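Local coordinates for proton-dependent oligopeptide transporter family protein (Xanthomonas campestris, PDB 6EI3), which probably carries small peptides across the membrane in step with protons, as a POT-family member of the major facilitator superfamily crystallised in an auto-inhibited state, at residues H52-I56 against N445-L449; V294-V299 against A489-Y493; V299-F303 against W437-V443. All coordinates share one frame; numbering follows the deposited sequence.

Contact 1: H52-I56 against N445-L449. With 78M ((2S)-2,3-dihydroxypropyl(7Z)-pentadec-7-enoate), chain G; 78M ((2S)-2,3-dihydroxypropyl(7Z)-pentadec-7-enoate), chain O.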
loop_
_atom_site.group_PDB
_atom_site.type_symbol
_atom_site.label_atom_id
_atom_site.label_comp_id
_atom_site.label_asym_id
_atom_site.label_seq_id
_atom_site.Cartn_x
_atom_site.Cartn_y
_atom_site.Cartn_z
ATOM N N HIS A 52 10.165 -0.365 4.860
ATOM C CA HIS A 52 8.807 -0.133 5.317
ATOM C C HIS A 52 8.555 1.358 5.602
ATOM O O HIS A 52 7.431 1.806 5.382
ATOM C CB HIS A 52 8.472 -1.077 6.490
ATOM C CG HIS A 52 8.421 -2.499 6.023
ATOM N ND1 HIS A 52 7.350 -2.975 5.273
ATOM C CD2 HIS A 52 9.328 -3.494 6.160
ATOM C CE1 HIS A 52 7.665 -4.214 4.936
ATOM N NE2 HIS A 52 8.825 -4.582 5.476
ATOM N N SER A 53 9.599 2.143 5.980
ATOM C CA SER A 53 9.456 3.609 6.131
ATOM C C SER A 53 9.230 4.232 4.738
ATOM O O SER A 53 8.403 5.132 4.585
ATOM C CB SER A 53 10.704 4.225 6.768
ATOM O OG SER A 53 10.754 3.838 8.125
ATOM N N PHE A 54 9.979 3.752 3.739
ATOM C CA PHE A 54 9.846 4.146 2.329
ATOM C C PHE A 54 8.398 3.861 1.817
ATOM O O PHE A 54 7.780 4.739 1.218
ATOM C CB PHE A 54 10.884 3.384 1.470
ATOM C CG PHE A 54 10.713 3.563 -0.015
ATOM C CD1 PHE A 54 11.131 4.735 -0.644
ATOM C CD2 PHE A 54 10.142 2.563 -0.790
ATOM C CE1 PHE A 54 10.974 4.900 -2.023
ATOM C CE2 PHE A 54 9.960 2.737 -2.166
ATOM C CZ PHE A 54 10.374 3.902 -2.772
ATOM N N MET A 55 7.877 2.628 2.054
ATOM C CA MET A 55 6.506 2.229 1.695
ATOM C C MET A 55 5.472 3.153 2.377
ATOM O O MET A 55 4.482 3.542 1.756
ATOM C CB MET A 55 6.256 0.757 2.041
ATOM C CG MET A 55 7.007 -0.223 1.107
ATOM S SD MET A 55 6.714 0.101 -0.665
ATOM C CE MET A 55 5.027 -0.410 -0.790
ATOM N N ILE A 56 5.739 3.537 3.633
ATOM C CA ILE A 56 4.880 4.468 4.370
ATOM C C ILE A 56 4.769 5.800 3.610
ATOM O O ILE A 56 3.658 6.253 3.369
ATOM C CB ILE A 56 5.337 4.623 5.839
ATOM C CG1 ILE A 56 4.767 3.453 6.663
ATOM C CG2 ILE A 56 4.884 5.979 6.420
ATOM C CD1 ILE A 56 5.383 3.212 7.978
ATOM N N ASN A 445 2.112 -1.068 6.994
ATOM C CA ASN A 445 3.566 -0.921 7.076
ATOM C C ASN A 445 4.005 -0.402 8.435
ATOM O O ASN A 445 5.060 -0.808 8.909
ATOM C CB ASN A 445 4.130 -0.086 5.909
ATOM C CG ASN A 445 4.193 -0.901 4.650
ATOM O OD1 ASN A 445 5.194 -1.553 4.357
ATOM N ND2 ASN A 445 3.085 -0.989 3.946
ATOM N N LEU A 446 3.155 0.409 9.111
ATOM C CA LEU A 446 3.431 0.875 10.464
ATOM C C LEU A 446 3.501 -0.334 11.402
ATOM O O LEU A 446 4.412 -0.371 12.241
ATOM C CB LEU A 446 2.375 1.893 10.973
ATOM C CG LEU A 446 2.366 2.212 12.487
ATOM C CD1 LEU A 446 3.673 2.906 12.951
ATOM C CD2 LEU A 446 1.111 3.027 12.897
ATOM N N TRP A 447 2.562 -1.322 11.258
ATOM C CA TRP A 447 2.582 -2.496 12.142
ATOM C C TRP A 447 3.908 -3.262 12.044
ATOM O O TRP A 447 4.330 -3.852 13.032
ATOM C CB TRP A 447 1.377 -3.440 11.923
ATOM C CG TRP A 447 0.006 -2.810 11.968
ATOM C CD1 TRP A 447 -1.042 -3.100 11.149
ATOM C CD2 TRP A 447 -0.458 -1.789 12.870
ATOM N NE1 TRP A 447 -2.138 -2.346 11.492
ATOM C CE2 TRP A 447 -1.810 -1.533 12.547
ATOM C CE3 TRP A 447 0.125 -1.088 13.943
ATOM C CZ2 TRP A 447 -2.584 -0.599 13.246
ATOM C CZ3 TRP A 447 -0.637 -0.150 14.625
ATOM C CH2 TRP A 447 -1.969 0.104 14.259
ATOM N N VAL A 448 4.544 -3.269 10.845
ATOM C CA VAL A 448 5.839 -3.933 10.633
ATOM C C VAL A 448 6.907 -3.147 11.416
ATOM O O VAL A 448 7.689 -3.744 12.158
ATOM C CB VAL A 448 6.222 -4.048 9.134
ATOM C CG1 VAL A 448 7.581 -4.737 8.969
ATOM C CG2 VAL A 448 5.143 -4.762 8.322
ATOM N N LEU A 449 6.932 -1.803 11.258
ATOM C CA LEU A 449 7.878 -0.944 11.977
ATOM C C LEU A 449 7.752 -1.125 13.483
ATOM O O LEU A 449 8.773 -1.249 14.166
ATOM C CB LEU A 449 7.669 0.529 11.627
ATOM C CG LEU A 449 7.969 0.995 10.191
ATOM C CD1 LEU A 449 7.975 2.529 10.139
ATOM C CD2 LEU A 449 9.339 0.465 9.702
HETATM O O21 78M G . 16.982 3.211 12.799
HETATM C C20 78M G . 17.472 4.394 12.181
HETATM C C18 78M G . 17.153 4.396 10.704
HETATM O O19 78M G . 18.000 3.473 10.013
HETATM C C17 78M G . 17.273 5.767 10.073
HETATM O O2 78M G . 16.066 5.990 9.300
HETATM C C1 78M G . 16.070 5.673 7.998
HETATM O O1 78M G . 16.965 5.089 7.450
HETATM C C2 78M G . 14.802 6.107 7.327
HETATM C C3 78M G . 14.970 6.523 5.874
HETATM C C4 78M G . 13.735 6.202 5.060
HETATM C C5 78M G . 13.606 6.968 3.762
HETATM C C6 78M G . 12.179 7.006 3.220
HETATM C C7 78M G . 11.344 8.078 3.843
HETATM C C8 78M G . 10.089 8.365 3.551
HETATM C C9 78M G . 9.269 9.457 4.163
HETATM C C10 78M G . 8.320 8.968 5.247
HETATM C C11 78M G . 7.191 9.940 5.559
HETATM C C12 78M G . 6.251 9.420 6.623
HETATM C C13 78M G . 4.943 10.172 6.767
HETATM C C15 78M G . 2.753 10.284 8.023
HETATM C C14 78M G . 3.978 9.470 7.699
HETATM O O21 78M O . -19.857 -0.035 12.183
HETATM C C20 78M O . -19.483 1.326 12.040
HETATM C C18 78M O . -18.447 1.719 13.067
HETATM O O19 78M O . -18.952 1.498 14.385
HETATM C C17 78M O . -18.009 3.155 12.922
HETATM O O2 78M O . -16.745 3.256 13.620
HETATM C C1 78M O . -15.986 4.336 13.397
HETATM O O1 78M O . -16.354 5.305 12.782
HETATM C C2 78M O . -14.621 4.175 13.999
HETATM C C3 78M O . -13.503 4.195 12.964
HETATM C C4 78M O . -12.407 3.179 13.253
HETATM C C5 78M O . -11.047 3.777 13.570
HETATM C C6 78M O . -10.238 4.228 12.347
HETATM C C7 78M O . -9.132 3.279 12.016
HETATM C C8 78M O . -7.835 3.494 12.156
HETATM C C9 78M O . -6.738 2.524 11.823
HETATM C C10 78M O . -6.413 1.619 13.015
HETATM C C11 78M O . -6.299 0.142 12.678
HETATM C C12 78M O . -6.716 -0.770 13.826
HETATM C C13 78M O . -6.784 -2.256 13.496
HETATM C C15 78M O . -5.589 -4.467 13.480
HETATM C C14 78M O . -5.445 -2.971 13.498
#

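Contact 2: V294-V299 against A489-Y493. With 78M ((2S)-2,3-dihydroxypropyl(7Z)-pentadec-7-enoate), chain O; 78M ((2S)-2,3-dihydroxypropyl(7Z)-pentadec-7-enoate), chain C.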
loop_
_atom_site.group_PDB
_atom_site.type_symbol
_atom_site.label_atom_id
_atom_site.label_comp_id
_atom_site.label_asym_id
_atom_site.label_seq_id
_atom_site.Cartn_x
_atom_site.Cartn_y
_atom_site.Cartn_z
ATOM N N VAL A 294 -13.746 1.249 8.850
ATOM C CA VAL A 294 -13.600 0.130 9.789
ATOM C C VAL A 294 -13.129 -1.133 9.039
ATOM O O VAL A 294 -12.167 -1.768 9.478
ATOM C CB VAL A 294 -14.853 -0.118 10.665
ATOM C CG1 VAL A 294 -14.653 -1.330 11.578
ATOM C CG2 VAL A 294 -15.165 1.116 11.504
ATOM N N ILE A 295 -13.789 -1.471 7.908
ATOM C CA ILE A 295 -13.410 -2.603 7.052
ATOM C C ILE A 295 -11.925 -2.453 6.629
ATOM O O ILE A 295 -11.154 -3.409 6.769
ATOM C CB ILE A 295 -14.402 -2.717 5.854
ATOM C CG1 ILE A 295 -15.735 -3.322 6.329
ATOM C CG2 ILE A 295 -13.837 -3.537 4.698
ATOM C CD1 ILE A 295 -16.976 -2.690 5.744
ATOM N N PHE A 296 -11.530 -1.244 6.160
ATOM C CA PHE A 296 -10.143 -0.936 5.758
ATOM C C PHE A 296 -9.156 -1.085 6.922
ATOM O O PHE A 296 -8.091 -1.649 6.730
ATOM C CB PHE A 296 -10.023 0.471 5.126
ATOM C CG PHE A 296 -10.506 0.627 3.693
ATOM C CD1 PHE A 296 -11.145 -0.423 3.029
ATOM C CD2 PHE A 296 -10.325 1.822 3.010
ATOM C CE1 PHE A 296 -11.606 -0.267 1.715
ATOM C CE2 PHE A 296 -10.793 1.977 1.699
ATOM C CZ PHE A 296 -11.424 0.932 1.062
ATOM N N ALA A 297 -9.524 -0.622 8.123
ATOM C CA ALA A 297 -8.668 -0.728 9.323
ATOM C C ALA A 297 -8.336 -2.198 9.639
ATOM O O ALA A 297 -7.203 -2.536 9.996
ATOM C CB ALA A 297 -9.359 -0.070 10.524
ATOM N N LEU A 298 -9.335 -3.065 9.477
ATOM C CA LEU A 298 -9.243 -4.500 9.737
ATOM C C LEU A 298 -8.470 -5.266 8.679
ATOM O O LEU A 298 -8.081 -6.408 8.919
ATOM C CB LEU A 298 -10.656 -5.074 9.940
ATOM C CG LEU A 298 -11.339 -4.633 11.228
ATOM C CD1 LEU A 298 -12.817 -5.022 11.235
ATOM C CD2 LEU A 298 -10.628 -5.207 12.451
ATOM N N VAL A 299 -8.251 -4.637 7.517
ATOM C CA VAL A 299 -7.477 -5.159 6.387
ATOM C C VAL A 299 -5.986 -4.778 6.524
ATOM O O VAL A 299 -5.145 -5.441 5.924
ATOM C CB VAL A 299 -8.093 -4.716 5.015
ATOM C CG1 VAL A 299 -7.088 -4.818 3.859
ATOM C CG2 VAL A 299 -9.326 -5.552 4.696
ATOM N N ALA A 489 -11.474 -10.951 13.434
ATOM C CA ALA A 489 -12.094 -9.648 13.736
ATOM C C ALA A 489 -12.844 -9.127 12.512
ATOM O O ALA A 489 -13.991 -8.710 12.639
ATOM C CB ALA A 489 -11.048 -8.647 14.201
ATOM N N PHE A 490 -12.236 -9.239 11.317
ATOM C CA PHE A 490 -12.880 -8.856 10.056
ATOM C C PHE A 490 -14.201 -9.624 9.862
ATOM O O PHE A 490 -15.220 -9.017 9.580
ATOM C CB PHE A 490 -11.944 -9.097 8.850
ATOM C CG PHE A 490 -12.448 -8.493 7.556
ATOM C CD1 PHE A 490 -13.391 -9.156 6.779
ATOM C CD2 PHE A 490 -11.979 -7.263 7.117
ATOM C CE1 PHE A 490 -13.881 -8.581 5.601
ATOM C CE2 PHE A 490 -12.455 -6.695 5.933
ATOM C CZ PHE A 490 -13.397 -7.364 5.177
ATOM N N GLY A 491 -14.153 -10.940 10.010
ATOM C CA GLY A 491 -15.297 -11.828 9.821
ATOM C C GLY A 491 -16.466 -11.539 10.733
ATOM O O GLY A 491 -17.626 -11.644 10.306
ATOM N N LEU A 492 -16.169 -11.174 12.001
ATOM C CA LEU A 492 -17.216 -10.859 12.978
ATOM C C LEU A 492 -17.867 -9.522 12.639
ATOM O O LEU A 492 -19.081 -9.390 12.758
ATOM C CB LEU A 492 -16.677 -10.890 14.421
ATOM C CG LEU A 492 -16.227 -12.275 14.950
ATOM C CD1 LEU A 492 -15.304 -12.124 16.155
ATOM C CD2 LEU A 492 -17.421 -13.151 15.322
ATOM N N TYR A 493 -17.067 -8.556 12.155
ATOM C CA TYR A 493 -17.571 -7.253 11.716
ATOM C C TYR A 493 -18.420 -7.430 10.426
ATOM O O TYR A 493 -19.527 -6.901 10.346
ATOM C CB TYR A 493 -16.423 -6.244 11.492
ATOM C CG TYR A 493 -16.941 -4.869 11.127
ATOM C CD1 TYR A 493 -17.419 -3.998 12.108
ATOM C CD2 TYR A 493 -17.066 -4.481 9.795
ATOM C CE1 TYR A 493 -17.958 -2.755 11.771
ATOM C CE2 TYR A 493 -17.608 -3.245 9.447
ATOM C CZ TYR A 493 -18.027 -2.375 10.438
ATOM O OH TYR A 493 -18.546 -1.158 10.076
HETATM O O21 78M O . -19.857 -0.035 12.183
HETATM C C20 78M O . -19.483 1.326 12.040
HETATM C C18 78M O . -18.447 1.719 13.067
HETATM O O19 78M O . -18.952 1.498 14.385
HETATM C C17 78M O . -18.009 3.155 12.922
HETATM O O2 78M O . -16.745 3.256 13.620
HETATM C C1 78M O . -15.986 4.336 13.397
HETATM O O1 78M O . -16.354 5.305 12.782
HETATM C C2 78M O . -14.621 4.175 13.999
HETATM C C3 78M O . -13.503 4.195 12.964
HETATM C C4 78M O . -12.407 3.179 13.253
HETATM C C5 78M O . -11.047 3.777 13.570
HETATM C C6 78M O . -10.238 4.228 12.347
HETATM C C7 78M O . -9.132 3.279 12.016
HETATM C C8 78M O . -7.835 3.494 12.156
HETATM C C9 78M O . -6.738 2.524 11.823
HETATM C C10 78M O . -6.413 1.619 13.015
HETATM C C11 78M O . -6.299 0.142 12.678
HETATM C C12 78M O . -6.716 -0.770 13.826
HETATM C C13 78M O . -6.784 -2.256 13.496
HETATM C C15 78M O . -5.589 -4.467 13.480
HETATM C C14 78M O . -5.445 -2.971 13.498
HETATM O O21 78M C . -21.159 -17.041 7.396
HETATM C C20 78M C . -20.680 -16.152 8.398
HETATM C C18 78M C . -19.523 -16.763 9.156
HETATM O O19 78M C . -19.958 -17.950 9.826
HETATM C C17 78M C . -18.911 -15.811 10.156
HETATM O O2 78M C . -17.769 -16.527 10.685
HETATM C C1 78M C . -16.737 -15.823 11.169
HETATM O O1 78M C . -16.692 -14.622 11.190
HETATM C C2 78M C . -15.662 -16.730 11.694
HETATM C C3 78M C . -14.242 -16.239 11.446
HETATM C C4 78M C . -13.814 -16.320 9.986
HETATM C C5 78M C . -12.591 -17.187 9.710
HETATM C C6 78M C . -11.275 -16.618 10.234
HETATM C C7 78M C . -10.090 -17.471 9.899
HETATM C C8 78M C . -9.375 -18.227 10.720
HETATM C C9 78M C . -9.592 -18.443 12.191
HETATM C C10 78M C . -8.603 -17.671 13.057
HETATM C C11 78M C . -8.867 -17.787 14.554
HETATM C C12 78M C . -7.916 -16.981 15.438
HETATM C C13 78M C . -6.560 -17.631 15.704
HETATM C C15 78M C . -4.195 -17.336 16.542
HETATM C C14 78M C . -5.587 -16.752 16.473
#

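Contact 3: V299-F303 against W437-V443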
loop_
_atom_site.group_PDB
_atom_site.type_symbol
_atom_site.label_atom_id
_atom_site.label_comp_id
_atom_site.label_asym_id
_atom_site.label_seq_id
_atom_site.Cartn_x
_atom_site.Cartn_y
_atom_site.Cartn_z
ATOM N N VAL A 299 -8.251 -4.637 7.517
ATOM C CA VAL A 299 -7.477 -5.159 6.387
ATOM C C VAL A 299 -5.986 -4.778 6.524
ATOM O O VAL A 299 -5.145 -5.441 5.924
ATOM C CB VAL A 299 -8.093 -4.716 5.015
ATOM C CG1 VAL A 299 -7.088 -4.818 3.859
ATOM C CG2 VAL A 299 -9.326 -5.552 4.696
ATOM N N THR A 300 -5.651 -3.728 7.302
ATOM C CA THR A 300 -4.240 -3.279 7.466
ATOM C C THR A 300 -3.259 -4.448 7.790
ATOM O O THR A 300 -2.191 -4.441 7.197
ATOM C CB THR A 300 -4.093 -2.106 8.465
ATOM O OG1 THR A 300 -4.536 -2.513 9.766
ATOM C CG2 THR A 300 -4.833 -0.866 8.024
ATOM N N PRO A 301 -3.591 -5.495 8.615
ATOM C CA PRO A 301 -2.621 -6.594 8.837
ATOM C C PRO A 301 -2.312 -7.367 7.563
ATOM O O PRO A 301 -1.219 -7.909 7.457
ATOM C CB PRO A 301 -3.338 -7.474 9.857
ATOM C CG PRO A 301 -4.222 -6.492 10.610
ATOM C CD PRO A 301 -4.781 -5.703 9.471
ATOM N N PHE A 302 -3.241 -7.387 6.570
ATOM C CA PHE A 302 -2.936 -8.051 5.301
ATOM C C PHE A 302 -1.721 -7.353 4.658
ATOM O O PHE A 302 -0.834 -8.024 4.137
ATOM C CB PHE A 302 -4.146 -8.068 4.317
ATOM C CG PHE A 302 -3.682 -8.451 2.927
ATOM C CD1 PHE A 302 -3.414 -9.781 2.606
ATOM C CD2 PHE A 302 -3.387 -7.472 1.979
ATOM C CE1 PHE A 302 -2.909 -10.127 1.342
ATOM C CE2 PHE A 302 -2.875 -7.819 0.730
ATOM C CZ PHE A 302 -2.628 -9.144 0.423
ATOM N N PHE A 303 -1.703 -6.016 4.665
ATOM C CA PHE A 303 -0.603 -5.251 4.066
ATOM C C PHE A 303 0.685 -5.363 4.855
ATOM O O PHE A 303 1.749 -5.297 4.242
ATOM C CB PHE A 303 -1.002 -3.796 3.811
ATOM C CG PHE A 303 -1.969 -3.717 2.658
ATOM C CD1 PHE A 303 -1.537 -3.926 1.349
ATOM C CD2 PHE A 303 -3.315 -3.444 2.877
ATOM C CE1 PHE A 303 -2.443 -3.895 0.279
ATOM C CE2 PHE A 303 -4.222 -3.398 1.802
ATOM C CZ PHE A 303 -3.785 -3.654 0.517
ATOM N N TRP A 437 -7.836 3.874 1.188
ATOM C CA TRP A 437 -7.213 2.622 0.715
ATOM C C TRP A 437 -5.693 2.755 0.725
ATOM O O TRP A 437 -5.014 1.848 1.192
ATOM C CB TRP A 437 -7.724 2.208 -0.680
ATOM C CG TRP A 437 -7.276 0.835 -1.118
ATOM C CD1 TRP A 437 -6.555 0.529 -2.238
ATOM C CD2 TRP A 437 -7.576 -0.421 -0.479
ATOM N NE1 TRP A 437 -6.399 -0.838 -2.345
ATOM C CE2 TRP A 437 -7.008 -1.443 -1.274
ATOM C CE3 TRP A 437 -8.288 -0.787 0.683
ATOM C CZ2 TRP A 437 -7.080 -2.797 -0.917
ATOM C CZ3 TRP A 437 -8.372 -2.131 1.025
ATOM C CH2 TRP A 437 -7.779 -3.117 0.226
ATOM N N TYR A 438 -5.155 3.898 0.251
ATOM C CA TYR A 438 -3.706 4.140 0.291
ATOM C C TYR A 438 -3.210 4.143 1.736
ATOM O O TYR A 438 -2.188 3.537 2.027
ATOM C CB TYR A 438 -3.341 5.476 -0.371
ATOM C CG TYR A 438 -3.597 5.511 -1.856
ATOM C CD1 TYR A 438 -3.302 4.413 -2.660
ATOM C CD2 TYR A 438 -4.083 6.659 -2.471
ATOM C CE1 TYR A 438 -3.532 4.445 -4.036
ATOM C CE2 TYR A 438 -4.296 6.706 -3.848
ATOM C CZ TYR A 438 -4.023 5.597 -4.625
ATOM O OH TYR A 438 -4.209 5.646 -5.986
ATOM N N LEU A 439 -3.964 4.773 2.637
ATOM C CA LEU A 439 -3.619 4.814 4.051
ATOM C C LEU A 439 -3.659 3.423 4.703
ATOM O O LEU A 439 -3.011 3.236 5.721
ATOM C CB LEU A 439 -4.501 5.817 4.824
ATOM C CG LEU A 439 -4.333 7.300 4.445
ATOM C CD1 LEU A 439 -5.328 8.172 5.223
ATOM C CD2 LEU A 439 -2.882 7.791 4.654
ATOM N N THR A 440 -4.432 2.468 4.131
ATOM C CA THR A 440 -4.526 1.081 4.607
ATOM C C THR A 440 -3.141 0.422 4.494
ATOM O O THR A 440 -2.708 -0.241 5.435
ATOM C CB THR A 440 -5.673 0.342 3.890
ATOM O OG1 THR A 440 -6.868 1.071 4.129
ATOM C CG2 THR A 440 -5.878 -1.068 4.386
ATOM N N THR A 441 -2.432 0.654 3.367
ATOM C CA THR A 441 -1.055 0.179 3.160
ATOM C C THR A 441 -0.122 0.916 4.107
ATOM O O THR A 441 0.723 0.263 4.717
ATOM C CB THR A 441 -0.612 0.413 1.715
ATOM O OG1 THR A 441 -1.388 -0.432 0.883
ATOM C CG2 THR A 441 0.886 0.102 1.496
ATOM N N THR A 442 -0.256 2.274 4.234
ATOM C CA THR A 442 0.595 3.051 5.155
ATOM C C THR A 442 0.515 2.409 6.546
ATOM O O THR A 442 1.556 2.089 7.120
ATOM C CB THR A 442 0.181 4.552 5.196
ATOM O OG1 THR A 442 0.523 5.168 3.961
ATOM C CG2 THR A 442 0.868 5.343 6.321
ATOM N N VAL A 443 -0.725 2.189 7.062
ATOM C CA VAL A 443 -0.948 1.647 8.415
ATOM C C VAL A 443 -0.437 0.183 8.528
ATOM O O VAL A 443 0.225 -0.126 9.516
ATOM C CB VAL A 443 -2.398 1.864 8.921
ATOM C CG1 VAL A 443 -2.620 1.256 10.309
ATOM C CG2 VAL A 443 -2.734 3.356 8.956
#

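Contact 1: H52-I56 against N445-L449
At a buried crossing of two transmembrane helices of the major facilitator fold, consistent with the seam where the two halves of such transporters meet, His52 on helix 40-60 is tied to Asn445 on helix 430-456. The short segments run roughly antiparallel, 152° between their directions, with their axes 9.1 Å apart. His52 ND1 gives its hydrogen to Asn445 OD1 over 2.7 Å in an almost straight bond of 170°. The acceptor lies practically in the imidazole plane, while the donor sits somewhat tilted from the plane of the amide. The imidazole is placed for this by His52 CG standing beside its own backbone N (chi1 -67°), which swings the ring across the gap. Asparagine suits the partner position because its amide serves both ways: OD1 accepts from the histidine, while ND2 bonds to Thr441 O and Asp307 OD2. The other ring nitrogen, NE2, is bonded to Ser311 OG, so both nitrogens have partners and the rotation of the ring is fixed. Over one of its faces lies Val448, whose CG1 is 3.7 Å from the ring centroid in a CH-pi contact, one methyl of a beta-branched valine, compact enough to sit against the flat ring. The aliphatic part of Met55 flanks the amide, its CB 3.4 Å from Asn445 OD1. Toward the lipid side, Ile56 CG2 rests 3.7 Å from C12 of a bound monoacylglycerol. The other branch of that isoleucine turns inward and meets Leu449 tip to tip, CD1 against CD1 at a tight 3.4 Å.

Contact 2: V294-V299 against A489-Y493
Tyr493 OH shares a hydrogen bond with O21 of a bound monoacylglycerol at 2.7 Å; either hydroxyl could be the donor. The glycerol oxygen approaches at the edge of the phenol ring, near its plane. A tyrosine suits this spot because its ring can pack on helix 281-306 while its hydroxyl reaches the lipid head group. With CG opposite the backbone N (chi1 -176°), the ring extends toward Val294, whose CG1 stands over one face, 3.7 Å from the centroid and 17° off the normal, a CH-pi contact. Ile295 CG1 approaches Tyr493 CE2 at 3.6 Å, and Leu298 CD1 touches Tyr493 CB at 3.8 Å, so three aliphatic residues from successive turns pack against the tyrosine. One turn back, Phe490 packs against the next part of helix 281-306: its CE2 touches Val299 CG2 at 3.6 Å, and Ile295 O lies near the ring plane at its edge. Small Ala489 lets Leu298 settle close, CD2 to Ala489 CB at 3.9 Å. Val294 CG2 also faces the same lipid. No hydrogen bond joins the two segments; this is the apolar, nearly antiparallel packing of transmembrane helices in a major facilitator fold, here beside a pocket occupied by a bound lipid.

Contact 3: V299-F303 against W437-V443
Helix 281-306, one of the long membrane helices of this major facilitator fold, is kinked around Pro301, whose N carries no hydrogen, and Phe302, whose N bonds Val299 O; here it crosses helix 430-456 at 60° between the short segments. The axes come within 7.8 Å, a close approach consistent with the small side chains of Thr300 and Thr440 meeting there. Phe303 and Trp437 form a T-shaped pair: the phenyl edge points at the face of the indole's six-membered ring, the centroids lie 5.4 Å apart and the planes stand at 81°. CZ of Phe303 approaches CZ2 of Trp437 at 3.7 Å. With CG of Trp437 anti to the backbone N (chi1 -171°), the indole presents its face to that edge. The phenyl is sandwiched as well, with Thr441 OG1 above one face, 3.5 Å from Phe303 CD1, and Phe302 against the other. Thr440 CG2 packs 3.8 Å from Phe303 CD2 and also touches Val299 CG1. Thr300 turns its methyl to the partner helix, CG2 sitting 3.4 Å from Thr440 O and 3.8 Å from Val443 CB. Thr300 OG1 bonds Ala297 O on its own helix, as Thr440 OG1 bonds Phe436 O. Within the two segments the contact is therefore methyl and aromatic packing; one turn on, the bond from Trp447 NE1 to Thr300 OG1 adds a polar tie between the same helices.

The three contacts lie on four helices and lead from near the centre of the helix bundle to its lipid-facing periphery. Contact 3, centred about 6 Å from the middle of the chain, is the hub: it shares helix 430-456 with contact 1 and helix 281-306, including Val299, with contact 2. Its centre lies about 10 Å from that of contact 1 and 12 Å from that of contact 2, whose own centres are about 20 Å apart. Along the sequence contact 3 is nested within the spans closed by each of the others, which themselves interlock. One bound lipid touches both contacts 1 and 2. Trp447 NE1 to Thr300 OG1 links contacts 1 and 3 directly, so helices 281-306 and 430-456 connect helix 40-60 to helix 471-495 in one continuous packed set.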